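Local coordinates for periplasmic sugar-binding domain protein (PDB 3H75) that probably binds carbohydrates in the periplasm, as a two-domain alpha/beta member of the bacterial solute-binding protein 2 family, at residues A[266-271]-A[317-322]; A[294-299]-A[335-340]; A[7-12]-A[64-69]. All blocks are in the same frame, centred on the assembly; numbering follows the deposited sequence.

How the interactions relate
The three contacts illustrate how bonding chemistry follows position in a two-domain alpha/beta protein. Interaction 3 is buried between neighbouring strands of one parallel sheet, and backbone hydrogen bonds set its alignment. Interaction 1, also buried, packs helix 265-277 against the loop and short helix of 317-322, mainly through apolar side chains and with no hydrogen bond. Interaction 2 is only partly buried; two waters link its polar groups, with no direct hydrogen bond between the segments. Helix 265-277 connects the set: Leu270 and Ala269 touch Met67 of interaction 3, while Trp268 packs on Phe335, Gly336, Leu294 and Leu339 of interaction 2. Interactions 2 and 3 themselves do not touch, their nearest atoms being about 11 Å apart.

Interaction 1 (A[266-271]-A[317-322]); sequences GGWALV and VDFRGL
One corner of an indole gathers the apolar side chains of 317-322 against helix 265-277. Trp268 leaves its helix pointing away from that turn, yet with CG anti to the carbonyl carbon (chi1 -51°) its six-membered ring swings back and presents CZ3. This atom lies 3.5 Å from Leu322 CD1. It also comes within 3.6 Å of Phe319 CE1, the two rings being inclined at 49° in an oblique pairing. Val317 does double duty: its CG1 reaches the indole edge, 4.2 Å from Trp268 CZ3, and also sits 3.6 Å above the plane of the Phe319 ring, over its centre. Gly267 lets the phenyl approach the helix backbone, since a beta carbon there would stand only 3.3 Å from Phe319 CE1. At the next turn, Val271 CG2 meets the phenyl edge 4.0 Å from Phe319 CD1. An alanine in place of Trp268 would probably loosen the grip on Phe319 and Leu322 and would take away the ring stacked on Phe335.

The outer side of the turn is quite different. Asp318, at the centre of an inverse gamma turn, and Arg320 are exposed and make no contact with 266-271. Polar groups of the turn look to other partners: Arg320 N bonds to Asp32, and Leu322 O to the hydroxyl of Tyr331. With no hydrogen bond between the two segments, the contact rests on dispersion and close fit, and is probably sensitive to the shape of its side chains rather than to charge.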
loop_
_atom_site.group_PDB
_atom_site.type_symbol
_atom_site.label_atom_id
_atom_site.label_comp_id
_atom_site.label_asym_id
_atom_site.label_seq_id
_atom_site.Cartn_x
_atom_site.Cartn_y
_atom_site.Cartn_z
ATOM N N GLY A 266 6.389 -1.888 -6.358
ATOM C CA GLY A 266 6.472 -2.203 -7.774
ATOM C C GLY A 266 7.876 -2.040 -8.332
ATOM O O GLY A 266 8.320 -2.839 -9.163
ATOM N N GLY A 267 8.576 -1.002 -7.885
ATOM C CA GLY A 267 9.931 -0.762 -8.356
ATOM C C GLY A 267 10.874 -1.869 -7.930
ATOM O O GLY A 267 11.698 -2.346 -8.717
ATOM N N TRP A 268 10.760 -2.283 -6.673
ATOM C CA TRP A 268 11.605 -3.351 -6.152
ATOM C C TRP A 268 11.288 -4.635 -6.909
ATOM O O TRP A 268 12.173 -5.443 -7.181
ATOM C CB TRP A 268 11.339 -3.570 -4.663
ATOM C CG TRP A 268 11.394 -2.335 -3.814
ATOM C CD1 TRP A 268 10.650 -2.093 -2.694
ATOM C CD2 TRP A 268 12.245 -1.189 -3.983
ATOM N NE1 TRP A 268 10.983 -0.874 -2.154
ATOM C CE2 TRP A 268 11.957 -0.297 -2.925
ATOM C CE3 TRP A 268 13.221 -0.829 -4.924
ATOM C CZ2 TRP A 268 12.608 0.935 -2.781
ATOM C CZ3 TRP A 268 13.869 0.396 -4.781
ATOM C CH2 TRP A 268 13.556 1.263 -3.716
ATOM N N ALA A 269 10.012 -4.824 -7.235
ATOM C CA ALA A 269 9.585 -6.010 -7.966
ATOM C C ALA A 269 10.288 -6.075 -9.319
ATOM O O ALA A 269 10.696 -7.149 -9.761
ATOM C CB ALA A 269 8.066 -5.991 -8.163
ATOM N N LEU A 270 10.436 -4.929 -9.977
ATOM C CA LEU A 270 11.096 -4.916 -11.280
ATOM C C LEU A 270 12.583 -5.234 -11.152
ATOM O O LEU A 270 13.171 -5.827 -12.059
ATOM C CB LEU A 270 10.869 -3.578 -11.992
ATOM C CG LEU A 270 9.408 -3.385 -12.431
ATOM C CD1 LEU A 270 9.228 -2.048 -13.115
ATOM C CD2 LEU A 270 8.998 -4.502 -13.371
ATOM N N VAL A 271 13.194 -4.851 -10.033
ATOM C CA VAL A 271 14.604 -5.169 -9.827
ATOM C C VAL A 271 14.705 -6.690 -9.732
ATOM O O VAL A 271 15.589 -7.305 -10.333
ATOM C CB VAL A 271 15.156 -4.566 -8.516
ATOM C CG1 VAL A 271 16.565 -5.094 -8.254
ATOM C CG2 VAL A 271 15.175 -3.050 -8.606
ATOM N N VAL A 317 16.582 7.208 -7.367
ATOM C CA VAL A 317 16.930 5.854 -6.964
ATOM C C VAL A 317 17.779 5.163 -8.022
ATOM O O VAL A 317 17.446 5.176 -9.205
ATOM C CB VAL A 317 15.661 5.010 -6.713
ATOM C CG1 VAL A 317 16.039 3.607 -6.275
ATOM C CG2 VAL A 317 14.800 5.682 -5.656
ATOM N N ASP A 318 18.883 4.566 -7.588
ATOM C CA ASP A 318 19.768 3.860 -8.504
ATOM C C ASP A 318 19.353 2.397 -8.545
ATOM O O ASP A 318 19.933 1.554 -7.868
ATOM C CB ASP A 318 21.222 3.991 -8.049
ATOM C CG ASP A 318 22.169 3.164 -8.892
ATOM O OD1 ASP A 318 21.939 3.067 -10.118
ATOM O OD2 ASP A 318 23.148 2.623 -8.332
ATOM N N PHE A 319 18.334 2.110 -9.348
ATOM C CA PHE A 319 17.812 0.757 -9.477
ATOM C C PHE A 319 18.838 -0.235 -10.017
ATOM O O PHE A 319 19.007 -1.318 -9.460
ATOM C CB PHE A 319 16.571 0.771 -10.369
ATOM C CG PHE A 319 15.405 1.507 -9.768
ATOM C CD1 PHE A 319 14.626 0.915 -8.779
ATOM C CD2 PHE A 319 15.092 2.794 -10.185
ATOM C CE1 PHE A 319 13.545 1.600 -8.211
ATOM C CE2 PHE A 319 14.015 3.487 -9.625
ATOM C CZ PHE A 319 13.241 2.884 -8.637
ATOM N N ARG A 320 19.520 0.127 -11.099
ATOM C CA ARG A 320 20.517 -0.773 -11.668
ATOM C C ARG A 320 21.525 -1.141 -10.585
ATOM O O ARG A 320 22.042 -2.257 -10.556
ATOM C CB ARG A 320 21.228 -0.115 -12.853
ATOM C CG ARG A 320 22.152 -1.059 -13.611
ATOM C CD ARG A 320 22.715 -0.405 -14.865
ATOM N NE ARG A 320 21.681 -0.122 -15.857
ATOM C CZ ARG A 320 20.995 -1.054 -16.514
ATOM N NH1 ARG A 320 21.228 -2.343 -16.289
ATOM N NH2 ARG A 320 20.071 -0.699 -17.399
ATOM N N GLY A 321 21.784 -0.200 -9.680
ATOM C CA GLY A 321 22.718 -0.448 -8.597
ATOM C C GLY A 321 22.200 -1.452 -7.582
ATOM O O GLY A 321 22.973 -2.035 -6.822
ATOM N N LEU A 322 20.887 -1.658 -7.564
ATOM C CA LEU A 322 20.280 -2.603 -6.637
ATOM C C LEU A 322 20.342 -4.022 -7.187
ATOM O O LEU A 322 20.169 -4.990 -6.451
ATOM C CB LEU A 322 18.824 -2.220 -6.366
ATOM C CG LEU A 322 18.618 -0.893 -5.637
ATOM C CD1 LEU A 322 17.133 -0.610 -5.505
ATOM C CD2 LEU A 322 19.270 -0.954 -4.265
#

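Interaction 2 (A[294-299]-A[335-340]); sequences LFQALT and FGLQLL
Gln296 has CG anti to its carbonyl carbon (chi1 -75°) and an extended chain beyond it (chi2 -176°), while Leu337 turns CG anti to its own backbone N (chi1 -172°); together these torsions bring an amide tip against a leucine beta carbon. Gln296 NE2 rests 3.4 Å from Leu337 CB, the two side chains crossing obliquely. Farther along the leucine side chain, in the buried part of the contact, Leu298 CD2 meets Leu337 CD2 at 3.7 Å, methyl to methyl, with the chains at about a right angle. Leu294 CD2 lies more loosely against the opposite backbone, 4.2 Å from Gly336 CA.

Polar linkage passes through water. One molecule donates to Leu294 O at 2.7 Å and accepts from two N-H groups, Gln296 NE2 at 3.1 Å and Leu337 N at 2.9 Å, so that three bonds fix it between the segments. A second spans two side-chain carbonyls, donating to Gln296 OE1 and, at 2.7 Å, to Gln338 OE1. The amide of Gln296 thus has both ends engaged, which would favour a single rotation.

Asp121 OD1 accepts from Leu294 N and Phe295 N, while the backbone of Gln296 pairs with Ala260. Strand 289-291 belongs to the parallel sheet of one domain and strand 296-297 closes the edge of the mixed sheet of the other, a crossover consistent with the interdomain hinge of periplasmic binding proteins.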
loop_
_atom_site.group_PDB
_atom_site.type_symbol
_atom_site.label_atom_id
_atom_site.label_comp_id
_atom_site.label_asym_id
_atom_site.label_seq_id
_atom_site.Cartn_x
_atom_site.Cartn_y
_atom_site.Cartn_z
ATOM N N LEU A 294 8.219 -2.454 4.460
ATOM C CA LEU A 294 8.343 -1.173 3.779
ATOM C C LEU A 294 7.703 -0.001 4.512
ATOM O O LEU A 294 8.149 1.139 4.366
ATOM C CB LEU A 294 7.736 -1.269 2.374
ATOM C CG LEU A 294 8.351 -2.300 1.424
ATOM C CD1 LEU A 294 7.561 -2.323 0.129
ATOM C CD2 LEU A 294 9.812 -1.947 1.148
ATOM N N PHE A 295 6.669 -0.273 5.302
ATOM C CA PHE A 295 5.978 0.798 6.009
ATOM C C PHE A 295 6.764 1.458 7.124
ATOM O O PHE A 295 7.475 0.803 7.883
ATOM C CB PHE A 295 4.651 0.299 6.582
ATOM C CG PHE A 295 3.550 0.207 5.571
ATOM C CD1 PHE A 295 3.098 1.343 4.910
ATOM C CD2 PHE A 295 2.954 -1.015 5.287
ATOM C CE1 PHE A 295 2.061 1.263 3.979
ATOM C CE2 PHE A 295 1.917 -1.106 4.357
ATOM C CZ PHE A 295 1.471 0.038 3.702
ATOM N N GLN A 296 6.618 2.775 7.198
ATOM C CA GLN A 296 7.252 3.590 8.224
ATOM C C GLN A 296 6.277 4.695 8.589
ATOM O O GLN A 296 5.608 5.250 7.718
ATOM C CB GLN A 296 8.534 4.246 7.708
ATOM C CG GLN A 296 9.733 3.337 7.571
ATOM C CD GLN A 296 10.976 4.104 7.157
ATOM O OE1 GLN A 296 11.317 5.123 7.763
ATOM N NE2 GLN A 296 11.663 3.617 6.128
ATOM N N ALA A 297 6.191 5.003 9.877
ATOM C CA ALA A 297 5.337 6.090 10.338
ATOM C C ALA A 297 6.191 7.331 10.084
ATOM O O ALA A 297 7.107 7.632 10.850
ATOM C CB ALA A 297 5.044 5.936 11.820
ATOM N N LEU A 298 5.893 8.035 8.998
ATOM C CA LEU A 298 6.653 9.210 8.594
ATOM C C LEU A 298 6.817 10.312 9.621
ATOM O O LEU A 298 5.898 10.618 10.371
ATOM C CB LEU A 298 6.037 9.833 7.344
ATOM C CG LEU A 298 6.002 9.019 6.053
ATOM C CD1 LEU A 298 5.275 9.839 4.992
ATOM C CD2 LEU A 298 7.414 8.681 5.599
ATOM N N THR A 299 8.008 10.903 9.636
ATOM C CA THR A 299 8.297 12.024 10.514
ATOM C C THR A 299 8.008 13.233 9.628
ATOM O O THR A 299 7.943 13.105 8.405
ATOM C CB THR A 299 9.781 12.067 10.910
ATOM O OG1 THR A 299 10.583 12.204 9.732
ATOM C CG2 THR A 299 10.176 10.793 11.636
ATOM N N PHE A 335 16.017 -3.019 -0.216
ATOM C CA PHE A 335 14.747 -2.363 -0.521
ATOM C C PHE A 335 14.137 -1.654 0.686
ATOM O O PHE A 335 13.926 -2.259 1.736
ATOM C CB PHE A 335 13.728 -3.374 -1.061
ATOM C CG PHE A 335 14.162 -4.079 -2.318
ATOM C CD1 PHE A 335 14.837 -3.399 -3.330
ATOM C CD2 PHE A 335 13.846 -5.419 -2.506
ATOM C CE1 PHE A 335 15.193 -4.050 -4.516
ATOM C CE2 PHE A 335 14.193 -6.080 -3.686
ATOM C CZ PHE A 335 14.867 -5.394 -4.690
ATOM N N GLY A 336 13.839 -0.371 0.523
ATOM C CA GLY A 336 13.253 0.386 1.613
ATOM C C GLY A 336 13.091 1.852 1.275
ATOM O O GLY A 336 13.654 2.348 0.299
ATOM N N LEU A 337 12.319 2.555 2.096
ATOM C CA LEU A 337 12.080 3.973 1.875
ATOM C C LEU A 337 13.368 4.771 2.030
ATOM O O LEU A 337 13.523 5.837 1.436
ATOM C CB LEU A 337 11.030 4.480 2.867
ATOM C CG LEU A 337 10.496 5.901 2.690
ATOM C CD1 LEU A 337 9.883 6.062 1.305
ATOM C CD2 LEU A 337 9.456 6.177 3.768
ATOM N N GLN A 338 14.302 4.253 2.820
ATOM C CA GLN A 338 15.554 4.967 3.032
ATOM C C GLN A 338 16.323 5.200 1.736
ATOM O O GLN A 338 17.054 6.180 1.618
ATOM C CB GLN A 338 16.433 4.223 4.041
ATOM C CG GLN A 338 17.622 5.040 4.521
ATOM C CD GLN A 338 17.247 6.484 4.819
ATOM O OE1 GLN A 338 16.268 6.754 5.520
ATOM N NE2 GLN A 338 18.026 7.419 4.285
ATOM N N LEU A 339 16.153 4.312 0.761
ATOM C CA LEU A 339 16.837 4.462 -0.518
ATOM C C LEU A 339 16.358 5.721 -1.241
ATOM O O LEU A 339 17.050 6.249 -2.115
ATOM C CB LEU A 339 16.593 3.238 -1.409
ATOM C CG LEU A 339 17.171 1.898 -0.942
ATOM C CD1 LEU A 339 16.809 0.807 -1.943
ATOM C CD2 LEU A 339 18.681 2.009 -0.807
ATOM N N LEU A 340 15.174 6.198 -0.869
ATOM C CA LEU A 340 14.597 7.390 -1.480
ATOM C C LEU A 340 14.890 8.663 -0.692
ATOM O O LEU A 340 14.847 9.762 -1.247
ATOM C CB LEU A 340 13.075 7.249 -1.604
ATOM C CG LEU A 340 12.450 6.276 -2.605
ATOM C CD1 LEU A 340 12.867 4.848 -2.299
ATOM C CD2 LEU A 340 10.936 6.411 -2.531
HETATM O O HOH W 1 10.797 1.320 4.221
HETATM O O HOH W 2 14.285 5.332 6.777
#

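Interaction 3 (A[7-12]-A[64-69]); sequences VFLNPG and DYLMLV
Neighbouring parallel strands, 5-10 and 65-69, exemplify the central sheet of the Rossmann-like domain found in periplasmic binding proteins of this kind. Three backbone bonds set the register. Val7 N donates to Tyr65 O at 3.0 Å, approaching from above the carbonyl plane. The return bond, Met67 N to Val7 O, is short at 2.7 Å and almost straight (177°), and Leu9 N then reaches Met67 O at 2.9 Å. Both of these last two lie nearly along the C=O axis.

Side chains sort onto the two faces of the sheet. On one, Phe8 and the selenomethionine Met67 both hold CG anti to the backbone N, and the extended Met67 chain as far as SE sets that atom 4.7 Å from the centroid of the Phe8 ring, 39° off its normal, in an oblique Met-aromatic contact; the bend at chi3 turns only the terminal CE. On the other face, Leu66 CD2 nestles 3.8 Å from Leu9 CG and also touches Val7. Past the last direct bond, the strands separate and a water takes over, donating to Leu9 O and accepting from Val69 N; Pro11 CD still packs 3.7 Å from Val69 CG2, with the two side chains crossing at about a right angle.

Helices on the Phe8 and Met67 face pack on this first shell. Met26 of helix 17-33 touches both Phe8 and Met67, while Leu270 and Leu273 of helix 265-277 pack on Met67. Tyr65 points its hydroxyl to Asp276. As the first strand ends, Asn10 ND2 bonds to Trp19 O, and an Asx turn brings Gly12 N to Asn10 OD1 at 3.0 Å, in the plane of the side-chain carbonyl.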
loop_
_atom_site.group_PDB
_atom_site.type_symbol
_atom_site.label_atom_id
_atom_site.label_comp_id
_atom_site.label_asym_id
_atom_site.label_seq_id
_atom_site.Cartn_x
_atom_site.Cartn_y
_atom_site.Cartn_z
ATOM N N VAL A 7 4.341 -6.755 -18.009
ATOM C CA VAL A 7 3.040 -6.107 -18.082
ATOM C C VAL A 7 2.502 -6.134 -16.659
ATOM O O VAL A 7 2.478 -7.189 -16.018
ATOM C CB VAL A 7 2.051 -6.855 -19.007
ATOM C CG1 VAL A 7 0.652 -6.267 -18.846
ATOM C CG2 VAL A 7 2.497 -6.731 -20.457
ATOM N N PHE A 8 2.108 -4.974 -16.149
ATOM C CA PHE A 8 1.561 -4.905 -14.801
ATOM C C PHE A 8 0.101 -4.511 -14.866
ATOM O O PHE A 8 -0.252 -3.521 -15.508
ATOM C CB PHE A 8 2.326 -3.888 -13.937
ATOM C CG PHE A 8 1.689 -3.633 -12.588
ATOM C CD1 PHE A 8 1.375 -4.691 -11.741
ATOM C CD2 PHE A 8 1.399 -2.338 -12.168
ATOM C CE1 PHE A 8 0.783 -4.466 -10.496
ATOM C CE2 PHE A 8 0.807 -2.103 -10.921
ATOM C CZ PHE A 8 0.499 -3.167 -10.088
ATOM N N LEU A 9 -0.742 -5.300 -14.211
ATOM C CA LEU A 9 -2.175 -5.025 -14.157
ATOM C C LEU A 9 -2.439 -4.238 -12.871
ATOM O O LEU A 9 -2.526 -4.808 -11.777
ATOM C CB LEU A 9 -2.967 -6.338 -14.175
ATOM C CG LEU A 9 -2.599 -7.263 -15.343
ATOM C CD1 LEU A 9 -3.475 -8.511 -15.303
ATOM C CD2 LEU A 9 -2.776 -6.527 -16.678
ATOM N N ASN A 10 -2.531 -2.919 -13.027
ATOM C CA ASN A 10 -2.765 -1.978 -11.934
ATOM C C ASN A 10 -4.268 -1.969 -11.615
ATOM O O ASN A 10 -5.090 -1.720 -12.494
ATOM C CB ASN A 10 -2.299 -0.586 -12.388
ATOM C CG ASN A 10 -2.182 0.393 -11.249
ATOM O OD1 ASN A 10 -3.105 0.542 -10.457
ATOM N ND2 ASN A 10 -1.037 1.075 -11.161
ATOM N N PRO A 11 -4.648 -2.235 -10.353
ATOM C CA PRO A 11 -6.071 -2.250 -9.990
ATOM C C PRO A 11 -6.761 -0.899 -9.817
ATOM O O PRO A 11 -7.995 -0.819 -9.838
ATOM C CB PRO A 11 -6.086 -3.056 -8.692
ATOM C CG PRO A 11 -4.775 -2.672 -8.049
ATOM C CD PRO A 11 -3.795 -2.631 -9.212
ATOM N N GLY A 12 -5.979 0.161 -9.651
ATOM C CA GLY A 12 -6.591 1.457 -9.417
ATOM C C GLY A 12 -7.035 2.254 -10.624
ATOM O O GLY A 12 -7.029 1.764 -11.750
ATOM N N ASP A 64 7.343 -11.203 -21.152
ATOM C CA ASP A 64 8.101 -12.229 -20.448
ATOM C C ASP A 64 7.457 -12.460 -19.087
ATOM O O ASP A 64 7.352 -13.596 -18.623
ATOM C CB ASP A 64 9.558 -11.796 -20.255
ATOM C CG ASP A 64 10.313 -11.682 -21.562
ATOM O OD1 ASP A 64 10.210 -12.614 -22.385
ATOM O OD2 ASP A 64 11.016 -10.670 -21.766
ATOM N N TYR A 65 7.020 -11.369 -18.462
ATOM C CA TYR A 65 6.394 -11.414 -17.143
ATOM C C TYR A 65 5.054 -10.690 -17.103
ATOM O O TYR A 65 4.853 -9.681 -17.788
ATOM C CB TYR A 65 7.304 -10.751 -16.103
ATOM C CG TYR A 65 8.663 -11.386 -15.956
ATOM C CD1 TYR A 65 8.874 -12.420 -15.046
ATOM C CD2 TYR A 65 9.736 -10.964 -16.741
ATOM C CE1 TYR A 65 10.125 -13.024 -14.921
ATOM C CE2 TYR A 65 10.989 -11.563 -16.625
ATOM C CZ TYR A 65 11.173 -12.591 -15.715
ATOM O OH TYR A 65 12.405 -13.197 -15.614
ATOM N N LEU A 66 4.154 -11.211 -16.274
ATOM C CA LEU A 66 2.838 -10.627 -16.052
ATOM C C LEU A 66 2.795 -10.402 -14.540
ATOM O O LEU A 66 2.899 -11.353 -13.763
ATOM C CB LEU A 66 1.730 -11.604 -16.466
ATOM C CG LEU A 66 0.330 -11.117 -16.878
ATOM C CD1 LEU A 66 -0.719 -11.988 -16.196
ATOM C CD2 LEU A 66 0.125 -9.647 -16.540
HETATM N N MSE A 67 2.680 -9.144 -14.127
HETATM C CA MSE A 67 2.625 -8.805 -12.712
HETATM C C MSE A 67 1.210 -8.385 -12.344
HETATM O O MSE A 67 0.564 -7.649 -13.080
HETATM C CB MSE A 67 3.590 -7.667 -12.408
HETATM C CG MSE A 67 3.800 -7.423 -10.927
HETATM SE SE MSE A 67 4.993 -5.919 -10.670
HETATM C CE MSE A 67 6.417 -6.392 -11.847
ATOM N N LEU A 68 0.720 -8.860 -11.208
ATOM C CA LEU A 68 -0.630 -8.519 -10.785
ATOM C C LEU A 68 -0.733 -8.502 -9.273
ATOM O O LEU A 68 0.061 -9.139 -8.577
ATOM C CB LEU A 68 -1.638 -9.533 -11.339
ATOM C CG LEU A 68 -1.396 -10.996 -10.941
ATOM C CD1 LEU A 68 -2.727 -11.721 -10.770
ATOM C CD2 LEU A 68 -0.528 -11.676 -11.993
ATOM N N VAL A 69 -1.722 -7.771 -8.772
ATOM C CA VAL A 69 -1.956 -7.676 -7.340
ATOM C C VAL A 69 -2.822 -8.857 -6.934
ATOM O O VAL A 69 -3.733 -9.249 -7.661
ATOM C CB VAL A 69 -2.677 -6.363 -6.989
ATOM C CG1 VAL A 69 -2.967 -6.312 -5.503
ATOM C CG2 VAL A 69 -1.815 -5.172 -7.407
HETATM O O HOH W 3 -3.748 -6.818 -10.456
#